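Local coordinates for beta-N-acetylhexosaminidase (PDB 4YYF), which probably hydrolyses terminal non-reducing N-acetyl-D-hexosamine residues from N-acetyl-beta-D-hexosaminides, at residues Asp154-Val159 against Arg191-Ala196; Pro200-Phe205 against Thr238-Ala243; Asp172-Phe175 against Val181-Glu184. The protein carries 1 engineered substitution. One frame throughout, in Å; residues are numbered along the deposited sequence.

In the fold
All three contacts lie in the beta/alpha-barrel domain of family 3, on the same side of the chain's centre. Contact 3 is nested inside the loop that contact 1 closes, and both use helix 179-196; contact 2 follows in series on strand 199-205. The centre of contact 1 lies about 9 Å from that of contact 2 and about 12 Å from that of contact 3. Phe155 O accepts a probable hydrogen bond from Lys203 NZ at 2.6 Å, joining contacts 1 and 2. Contacts 2 and 3 touch where His204 CE1 lies 3.6 Å from Arg173 NH2. Arg173 holds an acetate, probably from the crystallisation liquor, near the C-terminal ends of the strands, which carry the active site in such barrels.

Contact 1 of 3, residues Asp154-Val159 against Arg191-Ala196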
loop_
_atom_site.group_PDB
_atom_site.type_symbol
_atom_site.label_atom_id
_atom_site.label_comp_id
_atom_site.label_asym_id
_atom_site.label_seq_id
_atom_site.Cartn_x
_atom_site.Cartn_y
_atom_site.Cartn_z
ATOM N N ASP A 154 -6.710 -3.433 -2.815
ATOM C CA ASP A 154 -5.744 -4.338 -3.444
ATOM C C ASP A 154 -4.446 -3.577 -3.667
ATOM O O ASP A 154 -4.444 -2.521 -4.305
ATOM C CB ASP A 154 -6.277 -4.870 -4.795
ATOM C CG ASP A 154 -5.370 -5.936 -5.423
ATOM O OD1 ASP A 154 -4.374 -6.364 -4.788
ATOM O OD2 ASP A 154 -5.667 -6.386 -6.560
ATOM N N PHE A 155 -3.337 -4.113 -3.169
ATOM C CA PHE A 155 -2.039 -3.492 -3.425
ATOM C C PHE A 155 -1.591 -3.848 -4.833
ATOM O O PHE A 155 -0.673 -4.639 -5.031
ATOM C CB PHE A 155 -1.021 -3.940 -2.385
ATOM C CG PHE A 155 -1.332 -3.455 -0.991
ATOM C CD1 PHE A 155 -1.650 -2.115 -0.764
ATOM C CD2 PHE A 155 -1.338 -4.335 0.084
ATOM C CE1 PHE A 155 -1.938 -1.650 0.538
ATOM C CE2 PHE A 155 -1.631 -3.883 1.384
ATOM C CZ PHE A 155 -1.926 -2.532 1.601
ATOM N N ALA A 156 -2.277 -3.259 -5.804
ATOM C CA ALA A 156 -2.011 -3.475 -7.221
ATOM C C ALA A 156 -2.687 -2.331 -7.950
ATOM O O ALA A 156 -3.656 -1.773 -7.448
ATOM C CB ALA A 156 -2.593 -4.840 -7.663
ATOM N N PRO A 157 -2.215 -1.977 -9.156
ATOM C CA PRO A 157 -1.166 -2.600 -9.951
ATOM C C PRO A 157 0.222 -2.080 -9.619
ATOM O O PRO A 157 0.409 -0.939 -9.202
ATOM C CB PRO A 157 -1.512 -2.157 -11.375
ATOM C CG PRO A 157 -2.083 -0.759 -11.170
ATOM C CD PRO A 157 -2.915 -0.911 -9.900
ATOM N N VAL A 158 1.193 -2.948 -9.843
ATOM C CA VAL A 158 2.591 -2.569 -9.913
ATOM C C VAL A 158 2.757 -1.669 -11.129
ATOM O O VAL A 158 2.329 -2.018 -12.231
ATOM C CB VAL A 158 3.448 -3.835 -10.111
ATOM C CG1 VAL A 158 4.901 -3.476 -10.476
ATOM C CG2 VAL A 158 3.392 -4.701 -8.857
ATOM N N VAL A 159 3.378 -0.511 -10.943
ATOM C CA VAL A 159 3.676 0.359 -12.079
ATOM C C VAL A 159 5.180 0.466 -12.290
ATOM O O VAL A 159 5.651 1.224 -13.144
ATOM C CB VAL A 159 3.026 1.759 -11.935
ATOM C CG1 VAL A 159 1.490 1.644 -11.893
ATOM C CG2 VAL A 159 3.538 2.452 -10.689
ATOM N N ARG A 191 -8.197 0.712 -13.266
ATOM C CA ARG A 191 -9.543 1.158 -13.601
ATOM C C ARG A 191 -10.553 0.028 -13.346
ATOM O O ARG A 191 -11.668 0.275 -12.874
ATOM C CB ARG A 191 -9.577 1.661 -15.062
ATOM C CG ARG A 191 -10.880 2.332 -15.478
ATOM C CD ARG A 191 -10.734 3.089 -16.807
ATOM N NE ARG A 191 -9.969 2.339 -17.808
ATOM C CZ ARG A 191 -10.506 1.586 -18.766
ATOM N NH1 ARG A 191 -11.827 1.469 -18.873
ATOM N NH2 ARG A 191 -9.711 0.951 -19.623
ATOM N N GLY A 192 -10.149 -1.205 -13.656
ATOM C CA GLY A 192 -10.988 -2.374 -13.428
ATOM C C GLY A 192 -11.242 -2.591 -11.952
ATOM O O GLY A 192 -12.382 -2.813 -11.538
ATOM N N LEU A 193 -10.188 -2.495 -11.147
ATOM C CA LEU A 193 -10.331 -2.631 -9.696
ATOM C C LEU A 193 -11.239 -1.549 -9.152
ATOM O O LEU A 193 -12.159 -1.820 -8.376
ATOM C CB LEU A 193 -8.962 -2.541 -9.010
ATOM C CG LEU A 193 -7.986 -3.698 -9.228
ATOM C CD1 LEU A 193 -6.683 -3.402 -8.493
ATOM C CD2 LEU A 193 -8.571 -5.027 -8.748
ATOM N N ARG A 194 -10.962 -0.310 -9.556
ATOM C CA ARG A 194 -11.737 0.859 -9.145
ATOM C C ARG A 194 -13.217 0.696 -9.498
ATOM O O ARG A 194 -14.101 1.003 -8.684
ATOM C CB ARG A 194 -11.142 2.123 -9.824
ATOM C CG ARG A 194 -11.924 3.414 -9.716
ATOM C CD ARG A 194 -11.134 4.590 -10.385
ATOM N NE ARG A 194 -9.746 4.539 -9.929
ATOM C CZ ARG A 194 -8.681 4.367 -10.704
ATOM N NH1 ARG A 194 -7.484 4.281 -10.139
ATOM N NH2 ARG A 194 -8.802 4.295 -12.026
ATOM N N ASP A 195 -13.504 0.234 -10.711
ATOM C CA ASP A 195 -14.908 0.067 -11.115
ATOM C C ASP A 195 -15.616 -1.068 -10.359
ATOM O O ASP A 195 -16.849 -1.102 -10.283
ATOM C CB ASP A 195 -15.032 -0.128 -12.637
ATOM C CG ASP A 195 -14.735 1.146 -13.420
ATOM O OD1 ASP A 195 -14.652 2.221 -12.794
ATOM O OD2 ASP A 195 -14.576 1.078 -14.665
ATOM N N ALA A 196 -14.837 -1.987 -9.804
ATOM C CA ALA A 196 -15.371 -3.019 -8.912
ATOM C C ALA A 196 -15.605 -2.465 -7.500
ATOM O O ALA A 196 -16.276 -3.093 -6.678
ATOM C CB ALA A 196 -14.430 -4.223 -8.845
#
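Leu193 reaches across from helix 179-196 and sets one methyl, CD1, between the side chain of Asp154 and the backbone of Ala156. CD1 approaches Ala156 O at 3.6 Å and Asp154 OD2 at 3.7 Å, while its distance to the Ala156 methyl CB is longer, 4.4 Å. The second methyl of Leu193, CD2, lies 3.9 Å from OD2 of Asp154, so both methyls meet the same oxygen. The contact is therefore van der Waals packing of methyls on oxygens more than methyl on methyl. The rotamers explain the fit: in Leu193 CG stands beside the backbone N and opposite the carbonyl carbon (chi1 -69°), and CD1 then extends straight on (chi2 179°) toward residues 154-156. Asp154 has CG anti to its own N (chi1 -174°), and the two side chains cross at about a right angle. Its other oxygen, OD1, accepts a hydrogen bond from Glu105 N, which would help to hold the carboxylate's rotation, with OD2 toward the leucine. At Phe155 the chain makes an inverse gamma turn, with a weak 2.7 Å bond from Ala156 N to Asp154 O. The turn brings the backbone of Ala156 up to the leucine while the Phe155 side chain points away from the helix, and a cis peptide precedes Pro157. Strand 153-154, helix 179-196 and strand 199-205 form a beta-alpha-beta unit of the barrel, and Leu193 joins its helix to the segment that includes Asp154 and Ala156. Met146 of helix 132-148 touches both Asp154 and Leu193; strands 100-107 and 199-205 flank the loop, bonding through their backbones to Phe155 and Ala156 respectively.

Contact 2 of 3, residues Pro200-Phe205 against Thr238-Ala243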
loop_
_atom_site.group_PDB
_atom_site.type_symbol
_atom_site.label_atom_id
_atom_site.label_comp_id
_atom_site.label_asym_id
_atom_site.label_seq_id
_atom_site.Cartn_x
_atom_site.Cartn_y
_atom_site.Cartn_z
ATOM N N PRO A 200 -7.491 0.663 -5.711
ATOM C CA PRO A 200 -6.195 0.213 -6.227
ATOM C C PRO A 200 -5.042 1.038 -5.645
ATOM O O PRO A 200 -5.235 2.201 -5.262
ATOM C CB PRO A 200 -6.324 0.427 -7.737
ATOM C CG PRO A 200 -7.322 1.536 -7.889
ATOM C CD PRO A 200 -8.202 1.552 -6.657
ATOM N N VAL A 201 -3.864 0.425 -5.540
ATOM C CA VAL A 201 -2.693 1.108 -4.980
ATOM C C VAL A 201 -1.513 0.959 -5.945
ATOM O O VAL A 201 -1.009 -0.139 -6.138
ATOM C CB VAL A 201 -2.297 0.540 -3.599
ATOM C CG1 VAL A 201 -1.186 1.414 -2.960
ATOM C CG2 VAL A 201 -3.519 0.467 -2.650
ATOM N N LEU A 202 -1.089 2.067 -6.548
ATOM C CA LEU A 202 0.052 2.073 -7.467
ATOM C C LEU A 202 1.362 1.898 -6.690
ATOM O O LEU A 202 1.596 2.605 -5.713
ATOM C CB LEU A 202 0.095 3.406 -8.214
ATOM C CG LEU A 202 -1.212 3.890 -8.850
ATOM C CD1 LEU A 202 -1.034 5.299 -9.411
ATOM C CD2 LEU A 202 -1.653 2.938 -9.961
ATOM N N LYS A 203 2.228 0.979 -7.117
ATOM C CA LYS A 203 3.465 0.703 -6.362
ATOM C C LYS A 203 4.603 0.338 -7.331
ATOM O O LYS A 203 4.313 -0.089 -8.452
ATOM C CB LYS A 203 3.211 -0.414 -5.331
ATOM C CG LYS A 203 2.994 -1.799 -5.934
ATOM C CD LYS A 203 2.401 -2.771 -4.886
ATOM C CE LYS A 203 2.412 -4.217 -5.390
ATOM N NZ LYS A 203 1.806 -5.159 -4.385
ATOM N N HIS A 204 5.881 0.496 -6.957
ATOM C CA HIS A 204 6.357 0.989 -5.660
ATOM C C HIS A 204 7.084 2.334 -5.864
ATOM O O HIS A 204 8.214 2.365 -6.348
ATOM C CB HIS A 204 7.337 -0.026 -5.025
ATOM C CG HIS A 204 6.787 -1.415 -4.874
ATOM N ND1 HIS A 204 6.775 -2.336 -5.916
ATOM C CD2 HIS A 204 6.255 -2.067 -3.813
ATOM C CE1 HIS A 204 6.242 -3.463 -5.501
ATOM N NE2 HIS A 204 5.914 -3.333 -4.219
ATOM N N PHE A 205 6.438 3.436 -5.493
ATOM C CA PHE A 205 6.943 4.795 -5.752
ATOM C C PHE A 205 8.254 5.094 -5.006
ATOM O O PHE A 205 8.405 4.733 -3.836
ATOM C CB PHE A 205 5.857 5.797 -5.330
ATOM C CG PHE A 205 6.159 7.234 -5.655
ATOM C CD1 PHE A 205 6.854 8.040 -4.753
ATOM C CD2 PHE A 205 5.692 7.806 -6.837
ATOM C CE1 PHE A 205 7.110 9.382 -5.041
ATOM C CE2 PHE A 205 5.942 9.148 -7.122
ATOM C CZ PHE A 205 6.652 9.936 -6.217
ATOM N N THR A 238 -0.025 10.245 -15.045
ATOM C CA THR A 238 -1.439 10.170 -15.404
ATOM C C THR A 238 -2.267 9.338 -14.423
ATOM O O THR A 238 -3.430 9.639 -14.193
ATOM C CB THR A 238 -1.670 9.676 -16.844
ATOM O OG1 THR A 238 -1.104 8.381 -16.995
ATOM C CG2 THR A 238 -1.023 10.619 -17.845
ATOM N N LEU A 239 -1.673 8.305 -13.840
ATOM C CA LEU A 239 -2.452 7.344 -13.066
ATOM C C LEU A 239 -2.845 7.846 -11.675
ATOM O O LEU A 239 -3.857 7.423 -11.134
ATOM C CB LEU A 239 -1.726 5.998 -12.970
ATOM C CG LEU A 239 -1.504 5.306 -14.315
ATOM C CD1 LEU A 239 -0.984 3.891 -14.129
ATOM C CD2 LEU A 239 -2.809 5.300 -15.114
ATOM N N THR A 240 -2.056 8.745 -11.095
ATOM C CA THR A 240 -2.407 9.286 -9.774
ATOM C C THR A 240 -3.613 10.213 -9.820
ATOM O O THR A 240 -4.232 10.479 -8.784
ATOM C CB THR A 240 -1.237 10.030 -9.104
ATOM O OG1 THR A 240 -0.892 11.179 -9.877
ATOM C CG2 THR A 240 -0.028 9.135 -9.000
ATOM N N GLY A 241 -3.944 10.703 -11.013
ATOM C CA GLY A 241 -5.052 11.623 -11.192
ATOM C C GLY A 241 -6.368 10.938 -11.511
ATOM O O GLY A 241 -7.379 11.603 -11.736
ATOM N N GLN A 242 -6.359 9.610 -11.526
ATOM C CA GLN A 242 -7.565 8.823 -11.794
ATOM C C GLN A 242 -8.060 8.227 -10.469
ATOM O O GLN A 242 -7.593 7.183 -10.031
ATOM C CB GLN A 242 -7.276 7.750 -12.873
ATOM C CG GLN A 242 -6.911 8.363 -14.251
ATOM C CD GLN A 242 -6.431 7.348 -15.298
ATOM O OE1 GLN A 242 -6.498 6.136 -15.093
ATOM N NE2 GLN A 242 -5.943 7.857 -16.439
ATOM N N ALA A 243 -8.996 8.930 -9.833
ATOM C CA ALA A 243 -9.430 8.644 -8.466
ATOM C C ALA A 243 -10.693 7.778 -8.433
ATOM O O ALA A 243 -11.490 7.809 -9.369
ATOM C CB ALA A 243 -9.678 9.942 -7.738
#
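Leu202 of barrel strand 199-205 packs on Leu239 and Thr240, from the segment that includes helix 234-239, in the layering of helices around a parallel barrel that characterises the beta/alpha barrel of family 3. At the start of the strand, Pro200 packs on Leu193 and Arg194 of helix 179-196, and Val201 pairs through its backbone with Ala156. Leu202 then carries the contact. With CG beside its backbone N (chi1 -49°) and the chain fully extended beyond (chi2 174°), its CD1 drives outward to Leu239 CB at 3.7 Å. The two leucine side chains cross at about a right angle, and the backbone is touched too: Leu239 C lies 3.9 Å from Leu202 CD1. Next come Lys203 and His204, linked by a cis peptide, the start of the KHFPGHG sequence, which resembles the signature of NagZ-type members of family 3. Lys203 CG sits 3.6 Å above the plane of the His204 imidazole, over its centre, while NZ forms a salt bridge with Glu106 OE2 and His204 ND1 bonds to Asp160 OD2. Phe205 ends the segment among Val269, Leu272 and Leu273 of helix 267-275, with Tyr236 meeting it edge-to-face. On the partner side, a type I turn runs from Leu239 to Gln242. OG1 of Thr240 is hydrogen-bonded to Tyr236 O and Tyr278 OH, an arrangement in which Thr240 CG2 lies 4.0 Å from Leu202 CD1.

Contact 3 of 3, residues Asp172-Phe175 against Val181-Glu184; sequences DRSF and VVTE. With ACT (acetate ion), chain D.
Phe175 and Val182 form the close part of this contact: the backbones draw to 5.2 Å between the CA atoms of these two residues, and Phe175 CB lies 4.3 Å from Val182 CA. The methyl Val182 CG2 packs on Phe175 CB at 4.4 Å, so the phenylalanine touches the helix through the root of its side chain. Its ring takes another course. With chi1 at -74° it leads away from residues 181-184 to lie against Tyr185, Ala186 and Tyr189 farther along the same helix. The ring atom Phe175 CE2 comes within 3.9 Å of Pro157 CB. Ser174 adds a long approach, and its OG is engaged elsewhere, with Asp160 O and Gly176 N. Segment 172-175 belongs to the long beta-alpha loop between strand 153-154 and helix 179-196, and residues 181-184 are in the first turns of that helix; in a beta/alpha barrel such loops rise from the C-terminal ends of the strands, the end that carries the active site. Against the buried pairing of Phe175 with Val182 stands the partly exposed Val181, whose CG1 meets Phe175 O at 3.8 Å. Thr183 points away from residues 172-175; its side chain touches Pro235 and Thr238. At the far end, well clear of the helix, Arg173 bends at chi3 (66°) and carries its guanidinium to an acetate, probably from the crystallisation liquor. Arg173 NH1 donates to acetate OXT at 2.8 Å in a fairly straight bond (160°); the bond from Arg173 NH2 to the same oxygen is weak, 3.3 Å. The acetate lies at the guanidinium edge, near its plane. NH2 also forms a salt bridge with Glu106 OE2, and NH1 bonds to Val169 O.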
loop_
_atom_site.group_PDB
_atom_site.type_symbol
_atom_site.label_atom_id
_atom_site.label_comp_id
_atom_site.label_asym_id
_atom_site.label_seq_id
_atom_site.Cartn_x
_atom_site.Cartn_y
_atom_site.Cartn_z
ATOM N N ASP A 172 8.392 -10.376 -13.652
ATOM C CA ASP A 172 7.109 -10.492 -14.365
ATOM C C ASP A 172 5.914 -9.830 -13.661
ATOM O O ASP A 172 4.782 -9.849 -14.180
ATOM C CB ASP A 172 6.803 -11.952 -14.762
ATOM C CG ASP A 172 6.520 -12.861 -13.569
ATOM O OD1 ASP A 172 6.343 -12.374 -12.430
ATOM O OD2 ASP A 172 6.452 -14.093 -13.791
ATOM N N ARG A 173 6.154 -9.234 -12.495
ATOM C CA ARG A 173 5.116 -8.453 -11.827
ATOM C C ARG A 173 4.933 -7.099 -12.507
ATOM O O ARG A 173 3.982 -6.372 -12.219
ATOM C CB ARG A 173 5.466 -8.230 -10.354
ATOM C CG ARG A 173 5.548 -9.493 -9.514
ATOM C CD ARG A 173 6.211 -9.169 -8.172
ATOM N NE ARG A 173 5.396 -8.270 -7.347
ATOM C CZ ARG A 173 5.856 -7.596 -6.298
ATOM N NH1 ARG A 173 7.135 -7.689 -5.966
ATOM N NH2 ARG A 173 5.039 -6.832 -5.582
ATOM N N SER A 174 5.855 -6.753 -13.395
ATOM C CA SER A 174 5.777 -5.489 -14.131
ATOM C C SER A 174 5.103 -5.674 -15.481
ATOM O O SER A 174 5.348 -6.664 -16.168
ATOM C CB SER A 174 7.176 -4.913 -14.357
ATOM O OG SER A 174 7.160 -3.980 -15.432
ATOM N N PHE A 175 4.273 -4.710 -15.870
ATOM C CA PHE A 175 3.591 -4.777 -17.162
ATOM C C PHE A 175 4.514 -4.519 -18.351
ATOM O O PHE A 175 4.127 -4.756 -19.486
ATOM C CB PHE A 175 2.393 -3.810 -17.211
ATOM C CG PHE A 175 1.204 -4.277 -16.417
ATOM C CD1 PHE A 175 0.329 -5.224 -16.946
ATOM C CD2 PHE A 175 0.976 -3.796 -15.141
ATOM C CE1 PHE A 175 -0.767 -5.658 -16.217
ATOM C CE2 PHE A 175 -0.110 -4.228 -14.404
ATOM C CZ PHE A 175 -0.985 -5.176 -14.943
ATOM N N VAL A 181 3.700 1.590 -22.104
ATOM C CA VAL A 181 2.994 0.316 -21.983
ATOM C C VAL A 181 2.503 0.112 -20.556
ATOM O O VAL A 181 1.364 -0.319 -20.344
ATOM C CB VAL A 181 3.878 -0.863 -22.430
ATOM C CG1 VAL A 181 3.196 -2.194 -22.126
ATOM C CG2 VAL A 181 4.179 -0.746 -23.911
ATOM N N VAL A 182 3.346 0.431 -19.573
ATOM C CA VAL A 182 2.922 0.327 -18.183
ATOM C C VAL A 182 1.710 1.213 -17.935
ATOM O O VAL A 182 0.722 0.773 -17.347
ATOM C CB VAL A 182 4.055 0.673 -17.192
ATOM C CG1 VAL A 182 3.504 0.806 -15.768
ATOM C CG2 VAL A 182 5.146 -0.393 -17.248
ATOM N N THR A 183 1.772 2.451 -18.412
ATOM C CA THR A 183 0.664 3.384 -18.201
ATOM C C THR A 183 -0.643 2.833 -18.758
ATOM O O THR A 183 -1.670 2.843 -18.086
ATOM C CB THR A 183 0.964 4.740 -18.832
ATOM O OG1 THR A 183 2.178 5.256 -18.265
ATOM C CG2 THR A 183 -0.187 5.714 -18.581
ATOM N N GLU A 184 -0.602 2.336 -19.990
ATOM C CA GLU A 184 -1.798 1.770 -20.601
ATOM C C GLU A 184 -2.328 0.567 -19.830
ATOM O O GLU A 184 -3.504 0.526 -19.474
ATOM C CB GLU A 184 -1.524 1.375 -22.053
ATOM C CG GLU A 184 -2.783 1.071 -22.831
ATOM C CD GLU A 184 -2.496 0.503 -24.205
ATOM O OE1 GLU A 184 -1.310 0.246 -24.512
ATOM O OE2 GLU A 184 -3.464 0.312 -24.972
HETATM C C ACT D . 7.945 -5.385 -2.905
HETATM O O ACT D . 7.451 -5.199 -1.767
HETATM O OXT ACT D . 7.562 -6.411 -3.505
HETATM C CH3 ACT D . 8.949 -4.454 -3.512
#